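Local coordinates for protein MXIH (Shigella flexneri, PDB 2CA5) that forms the hollow needle of the type III secretion system, through which virulence proteins are probably passed toward the host cell, at residues Ala33-Lys36 and Leu37-Pro41; Gln51-Leu54 and Ser55-Thr58; Leu59-Asn62 and Ala63-Asn66. All coordinates share one frame; numbering follows the deposited sequence. Where two conformers were deposited one is given.

Interaction 1. Residues Ala33-Lys36 and Leu37-Pro41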
loop_
_atom_site.group_PDB
_atom_site.type_symbol
_atom_site.label_atom_id
_atom_site.label_comp_id
_atom_site.label_asym_id
_atom_site.label_seq_id
_atom_site.Cartn_x
_atom_site.Cartn_y
_atom_site.Cartn_z
ATOM N N ALA A 33 11.374 -6.221 -5.464
ATOM C CA ALA A 33 11.748 -6.494 -4.073
ATOM C C ALA A 33 11.723 -8.007 -3.837
ATOM O O ALA A 33 12.578 -8.560 -3.144
ATOM C CB ALA A 33 10.804 -5.778 -3.116
ATOM N N LEU A 34 10.751 -8.683 -4.438
ATOM C CA LEU A 34 10.654 -10.136 -4.285
ATOM C C LEU A 34 11.865 -10.785 -4.947
ATOM O O LEU A 34 12.449 -11.728 -4.423
ATOM C CB LEU A 34 9.357 -10.662 -4.920
ATOM C CG LEU A 34 9.063 -12.160 -4.724
ATOM C CD1 LEU A 34 8.853 -12.509 -3.241
ATOM C CD2 LEU A 34 7.864 -12.602 -5.560
ATOM N N ASP A 35 12.243 -10.251 -6.102
ATOM C CA ASP A 35 13.374 -10.764 -6.862
ATOM C C ASP A 35 14.672 -10.705 -6.062
ATOM O O ASP A 35 15.456 -11.654 -6.059
ATOM C CB ASP A 35 13.516 -9.968 -8.163
ATOM C CG ASP A 35 14.616 -10.499 -9.057
ATOM O OD1 ASP A 35 14.442 -11.601 -9.623
ATOM O OD2 ASP A 35 15.650 -9.812 -9.190
ATOM N N LYS A 36 14.904 -9.591 -5.380
ATOM C CA LYS A 36 16.120 -9.451 -4.583
ATOM C C LYS A 36 16.130 -10.456 -3.440
ATOM O O LYS A 36 17.146 -11.088 -3.154
ATOM C CB LYS A 36 16.250 -8.027 -4.031
ATOM C CG LYS A 36 16.519 -6.986 -5.109
ATOM C CD LYS A 36 16.828 -5.628 -4.510
ATOM C CE LYS A 36 17.093 -4.615 -5.614
ATOM N NZ LYS A 36 16.014 -4.635 -6.645
ATOM N N LEU A 37 14.984 -10.597 -2.794
ATOM C CA LEU A 37 14.834 -11.525 -1.673
ATOM C C LEU A 37 15.022 -12.971 -2.162
ATOM O O LEU A 37 15.624 -13.801 -1.478
ATOM C CB LEU A 37 13.420 -11.373 -1.084
ATOM C CG LEU A 37 13.014 -12.354 0.027
ATOM C CD1 LEU A 37 14.002 -12.279 1.184
ATOM C CD2 LEU A 37 11.586 -12.061 0.504
ATOM N N ALA A 38 14.443 -13.274 -3.320
ATOM C CA ALA A 38 14.497 -14.626 -3.886
ATOM C C ALA A 38 15.928 -15.074 -4.166
ATOM O O ALA A 38 16.250 -16.255 -4.058
ATOM C CB ALA A 38 13.656 -14.700 -5.170
ATOM N N LYS A 39 16.784 -14.127 -4.540
ATOM C CA LYS A 39 18.184 -14.450 -4.832
ATOM C C LYS A 39 19.056 -14.536 -3.577
ATOM O O LYS A 39 20.085 -15.212 -3.581
ATOM C CB LYS A 39 18.788 -13.426 -5.789
ATOM C CG LYS A 39 18.295 -13.525 -7.223
ATOM C CD LYS A 39 18.713 -12.279 -7.983
ATOM C CE LYS A 39 18.057 -12.195 -9.342
ATOM N NZ LYS A 39 18.183 -10.813 -9.904
ATOM N N ASN A 40 18.665 -13.838 -2.513
ATOM C CA ASN A 40 19.460 -13.840 -1.272
ATOM C C ASN A 40 18.553 -13.863 -0.060
ATOM O O ASN A 40 18.504 -12.901 0.702
ATOM C CB ASN A 40 20.326 -12.575 -1.204
ATOM C CG ASN A 40 21.503 -12.614 -2.158
ATOM O OD1 ASN A 40 22.535 -13.223 -1.870
ATOM N ND2 ASN A 40 21.372 -11.923 -3.282
ATOM N N PRO A 41 17.846 -14.969 0.120
ATOM C CA PRO A 41 16.869 -15.093 1.191
ATOM C C PRO A 41 17.401 -15.091 2.624
ATOM O O PRO A 41 16.621 -15.013 3.559
ATOM C CB PRO A 41 16.158 -16.409 0.866
ATOM C CG PRO A 41 17.176 -17.205 0.138
ATOM C CD PRO A 41 17.990 -16.218 -0.652
HETATM O O HOH W 1 19.553 -10.242 -3.891
#
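Asp35 and Lys39, one helical turn apart, carry the side-chain part of this contact as a salt bridge. Lys39 NZ lies 2.8 Å from Asp35 OD2, on the syn side of that oxygen and 20° out of the carboxylate plane. With CG set beside its own backbone N (chi1 -72°) and the chain extended from there, Lys39 runs back over the Asp35 carbonyl, Lys39 CG 3.6 Å from Asp35 O, before its ammonium meets the acid. The two side chains cross at a slant, and Lys39 CE also rests against the Asp35 carboxylate.

The main backbone bonds run from i+4 to i. Ala38 N to Leu34 O, at 2.8 Å, is the shortest of them and nearly collinear with the carbonyl; Leu37 N to Ala33 O is longer at 3.2 Å. This is the C-terminal end of helix 22-39, the first arm of the needle subunit's helical hairpin, and Asn40 is the first residue to leave helical angles, ahead of Pro41. Asn40 N still donates to Lys36 O at 3.2 Å.

Water gives Lys36 O a further donor. One water molecule donates to Lys36 O at 2.7 Å and accepts from Asn40 ND2 at 2.6 Å, tying the Asn40 amide to the last turn.

Apolar contacts face the second arm: Leu37 packs on Leu47, while Ala33 and Leu34 touch Tyr50 of helix 44-79.

Interaction 2. Residues Gln51-Leu54 and Ser55-Thr58; sequences QSKL and SEYT. With NA (sodium ion), chain F.
Gln51 to Thr58 is uninterrupted alpha helix, in which Ser55 N, Glu56 N, Tyr57 N and Thr58 N each donate to the carbonyl four residues back, from Ser55 N to Gln51 O at 2.9 Å to Thr58 N to Leu54 O at 3.3 Å. The segment belongs to helix 44-79, the long arm of the two-helix hairpin of the needle subunit, and part of it faces the shorter arm.

In the conformer given, Ser55 OG sits beside its own N (chi1 -60°) and donates back to Gln51 O at 3.0 Å, coming from 36° above the carbonyl plane, while Ser55 N approaches the same oxygen from the other face. The hydroxyl bond is probably not held all the time, since this side chain has a second conformer. Thr58 makes a comparable return bond over a shorter span, Thr58 OG1 donating to Ser55 O at 2.6 Å.

Lys53 and Glu56 lie side by side and point the same way. Lys53 folds at chi2 and chi3, both 60°, whereas Glu56 reaches out extended, and the resulting salt bridge is weak, with Lys53 NZ 3.4 Å from Glu56 OE1. The stronger partner of that ammonium is Glu29 on helix 22-39, so Lys53 joins acids on both arms. Its chain also packs on Leu26 and Leu30, and Glu56 touches Leu26.

The Glu56 carboxylate divides its oxygens between different partners. OE1 accepts from a water that also hydrogen-bonds Ser52 OG, which links one turn to the next along the helix surface. The other oxygen faces a sodium ion, whose charge would probably help stabilise the carboxylate as an anion: Glu56 OE2 binds the sodium at 2.6 Å.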
loop_
_atom_site.group_PDB
_atom_site.type_symbol
_atom_site.label_atom_id
_atom_site.label_comp_id
_atom_site.label_asym_id
_atom_site.label_seq_id
_atom_site.Cartn_x
_atom_site.Cartn_y
_atom_site.Cartn_z
ATOM N N GLN A 51 8.601 -6.868 2.907
ATOM C CA GLN A 51 7.477 -6.717 3.828
ATOM C C GLN A 51 6.967 -5.290 3.769
ATOM O O GLN A 51 5.767 -5.050 3.738
ATOM C CB GLN A 51 7.904 -7.026 5.278
ATOM C CG GLN A 51 8.125 -8.505 5.580
ATOM C CD GLN A 51 8.803 -8.744 6.927
ATOM O OE1 GLN A 51 9.430 -7.853 7.494
ATOM N NE2 GLN A 51 8.710 -9.968 7.420
ATOM N N SER A 52 7.889 -4.335 3.800
ATOM C CA SER A 52 7.504 -2.929 3.770
ATOM C C SER A 52 6.789 -2.580 2.459
ATOM O O SER A 52 5.770 -1.883 2.450
ATOM C CB SER A 52 8.730 -2.035 3.991
ATOM O OG SER A 52 8.445 -0.687 3.665
ATOM N N LYS A 53 7.291 -3.102 1.348
ATOM C CA LYS A 53 6.647 -2.835 0.068
ATOM C C LYS A 53 5.257 -3.469 0.008
ATOM O O LYS A 53 4.310 -2.873 -0.514
ATOM C CB LYS A 53 7.513 -3.319 -1.095
ATOM C CG LYS A 53 6.968 -2.949 -2.460
ATOM C CD LYS A 53 6.842 -1.436 -2.636
ATOM C CE LYS A 53 8.185 -0.733 -2.501
ATOM N NZ LYS A 53 8.082 0.722 -2.831
ATOM N N LEU A 54 5.126 -4.677 0.548
ATOM C CA LEU A 54 3.833 -5.350 0.529
ATOM C C LEU A 54 2.835 -4.559 1.389
ATOM O O LEU A 54 1.684 -4.368 0.999
ATOM C CB LEU A 54 3.953 -6.797 1.010
ATOM C CG LEU A 54 2.644 -7.584 1.054
ATOM C CD1 LEU A 54 2.079 -7.747 -0.368
ATOM C CD2 LEU A 54 2.870 -8.951 1.718
ATOM N N SER A 55 3.286 -4.068 2.540
ATOM C CA SER A 55 2.416 -3.270 3.410
ATOM C C SER A 55 2.000 -1.987 2.694
ATOM O O SER A 55 0.845 -1.579 2.752
ATOM C CB SER A 55 3.125 -2.923 4.723
ATOM O OG SER A 55 3.487 -4.096 5.432
ATOM N N GLU A 56 2.950 -1.366 2.005
ATOM C CA GLU A 56 2.677 -0.155 1.237
ATOM C C GLU A 56 1.544 -0.360 0.232
ATOM O O GLU A 56 0.744 0.544 -0.007
ATOM C CB GLU A 56 3.937 0.307 0.510
ATOM C CG GLU A 56 3.790 1.623 -0.206
ATOM C CD GLU A 56 5.121 2.180 -0.659
ATOM O OE1 GLU A 56 6.170 1.673 -0.197
ATOM O OE2 GLU A 56 5.118 3.123 -1.476
ATOM N N TYR A 57 1.472 -1.548 -0.356
ATOM C CA TYR A 57 0.410 -1.843 -1.309
ATOM C C TYR A 57 -0.935 -1.895 -0.593
ATOM O O TYR A 57 -1.935 -1.408 -1.106
ATOM C CB TYR A 57 0.653 -3.172 -2.039
ATOM C CG TYR A 57 -0.612 -3.710 -2.681
ATOM C CD1 TYR A 57 -1.154 -3.095 -3.805
ATOM C CD2 TYR A 57 -1.323 -4.753 -2.101
ATOM C CE1 TYR A 57 -2.335 -3.544 -4.371
ATOM C CE2 TYR A 57 -2.501 -5.217 -2.664
ATOM C CZ TYR A 57 -3.001 -4.609 -3.800
ATOM O OH TYR A 57 -4.169 -5.064 -4.368
ATOM N N THR A 58 -0.956 -2.488 0.598
ATOM C CA THR A 58 -2.189 -2.583 1.379
ATOM C C THR A 58 -2.615 -1.213 1.915
ATOM O O THR A 58 -3.805 -0.896 1.957
ATOM C CB THR A 58 -2.085 -3.635 2.504
ATOM O OG1 THR A 58 -1.093 -3.224 3.451
ATOM C CG2 THR A 58 -1.694 -4.996 1.939
HETATM NA NA NA F . 6.951 4.000 -3.093
HETATM O O HOH W 2 8.213 0.395 1.229
#

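Interaction 3. Residues Leu59-Asn62 and Ala63-Asn66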
loop_
_atom_site.group_PDB
_atom_site.type_symbol
_atom_site.label_atom_id
_atom_site.label_comp_id
_atom_site.label_asym_id
_atom_site.label_seq_id
_atom_site.Cartn_x
_atom_site.Cartn_y
_atom_site.Cartn_z
ATOM N N LEU A 59 -1.648 -0.388 2.306
ATOM C CA LEU A 59 -1.964 0.954 2.787
ATOM C C LEU A 59 -2.639 1.747 1.668
ATOM O O LEU A 59 -3.524 2.570 1.918
ATOM C CB LEU A 59 -0.704 1.687 3.245
ATOM C CG LEU A 59 -0.073 1.212 4.561
ATOM C CD1 LEU A 59 1.398 1.622 4.626
ATOM C CD2 LEU A 59 -0.834 1.765 5.755
ATOM N N TYR A 60 -2.202 1.497 0.437
ATOM C CA TYR A 60 -2.754 2.163 -0.735
ATOM C C TYR A 60 -4.254 1.883 -0.860
ATOM O O TYR A 60 -5.043 2.794 -1.125
ATOM C CB TYR A 60 -2.009 1.710 -1.994
ATOM C CG TYR A 60 -2.513 2.315 -3.286
ATOM C CD1 TYR A 60 -1.729 3.209 -4.007
ATOM C CD2 TYR A 60 -3.750 1.957 -3.811
ATOM C CE1 TYR A 60 -2.176 3.752 -5.202
ATOM C CE2 TYR A 60 -4.208 2.495 -5.000
ATOM C CZ TYR A 60 -3.418 3.397 -5.690
ATOM O OH TYR A 60 -3.867 3.939 -6.877
ATOM N N ARG A 61 -4.648 0.632 -0.633
ATOM C CA ARG A 61 -6.053 0.248 -0.701
ATOM C C ARG A 61 -6.837 0.811 0.483
ATOM O O ARG A 61 -7.981 1.228 0.332
ATOM C CB ARG A 61 -6.204 -1.280 -0.779
ATOM C CG ARG A 61 -5.528 -1.919 -1.998
ATOM C CD ARG A 61 -6.140 -1.410 -3.300
ATOM N NE ARG A 61 -5.642 -2.128 -4.471
ATOM C CZ ARG A 61 -5.952 -1.815 -5.727
ATOM N NH1 ARG A 61 -6.761 -0.795 -5.981
ATOM N NH2 ARG A 61 -5.446 -2.519 -6.730
ATOM N N ASN A 62 -6.212 0.845 1.657
ATOM C CA ASN A 62 -6.859 1.402 2.838
ATOM C C ASN A 62 -7.114 2.895 2.646
ATOM O O ASN A 62 -8.116 3.437 3.126
ATOM C CB ASN A 62 -6.007 1.162 4.087
ATOM C CG ASN A 62 -5.814 -0.312 4.383
ATOM O OD1 ASN A 62 -5.760 -1.135 3.469
ATOM N ND2 ASN A 62 -5.741 -0.656 5.662
ATOM N N ALA A 63 -6.217 3.553 1.919
ATOM C CA ALA A 63 -6.355 4.980 1.636
ATOM C C ALA A 63 -7.573 5.273 0.751
ATOM O O ALA A 63 -8.227 6.302 0.904
ATOM C CB ALA A 63 -6.127 5.716 2.451
ATOM N N GLN A 64 -7.881 4.363 -0.167
ATOM C CA GLN A 64 -9.026 4.538 -1.066
ATOM C C GLN A 64 -10.365 4.481 -0.323
ATOM O O GLN A 64 -11.287 5.251 -0.608
ATOM C CB GLN A 64 -8.994 3.489 -2.182
ATOM C CG GLN A 64 -7.809 3.641 -3.145
ATOM C CD GLN A 64 -7.854 2.644 -4.292
ATOM O OE1 GLN A 64 -8.074 1.448 -4.084
ATOM N NE2 GLN A 64 -7.653 3.134 -5.511
ATOM N N SER A 65 -10.471 3.561 0.627
ATOM C CA SER A 65 -11.683 3.425 1.424
ATOM C C SER A 65 -11.739 4.537 2.466
ATOM O O SER A 65 -12.816 4.938 2.908
ATOM C CB SER A 65 -11.732 2.048 2.095
ATOM O OG SER A 65 -11.203 2.091 3.404
ATOM N N ASN A 66 -10.569 5.059 2.829
ATOM C CA ASN A 66 -10.486 6.145 3.799
ATOM C C ASN A 66 -11.118 7.417 3.242
ATOM O O ASN A 66 -11.733 8.181 3.976
ATOM C CB ASN A 66 -9.029 6.410 4.190
ATOM C CG ASN A 66 -8.543 5.477 5.283
ATOM O OD1 ASN A 66 -9.342 4.850 5.973
ATOM N ND2 ASN A 66 -7.228 5.382 5.445
#
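Arg61 turns back at chi2 (-62°) while Gln64 runs out extended beyond CG, and this lays the two side chains next to each other, pointing the same way. Arg61 NH1 then donates to Gln64 OE1 at 3.2 Å along a fairly straight line, 161° at the hydrogen. The oxygen lies at the guanidinium edge, close to its plane, although the guanidinium and amide planes are turned 48° apart. Arg61 CD also approaches this oxygen.

The other end of the amide meets Tyr60. Gln64 NE2 comes to 3.5 Å from Tyr60 CE2, slanting across with the ring and amide planes far from parallel, so the Gln64 amide is hydrogen-bonded to Arg61 and lies against Tyr60, two successive side chains of the preceding turn. Under them the helix holds unevenly: Ala63 N to Leu59 O is 2.9 Å, but Gln64 N to Tyr60 O is weak at 3.4 Å. Asn66 N bonds Asn62 O at 3.0 Å.

Arg61 is also held from the turn before, where its NE is hydrogen-bonded to Tyr57 OH. This part of helix 44-79 still borders the N-terminal part of helix 22-39, with Tyr60 against Thr23 and Leu26, and Arg61 against Thr23.

Overall arrangement
Starting from the N terminus, the chain runs up helix 22-39 and reaches interaction 1 at its C-terminal end, where the helix gives way to the turn that leads into helix 44-79. Interactions 2 and 3 then follow one after the other on that second helix, their segments adjoining at Thr58 and Leu59. All three are local and in series; none nests within or crosses another, and none closes a long loop. The two arms are joined instead by side chains reaching between helices. Interactions 1 and 2 come within about 5 Å at their nearest atoms, while interaction 3, its centre about 27 Å from that of interaction 1, lies farther along the hairpin, beside the beginning of helix 22-39.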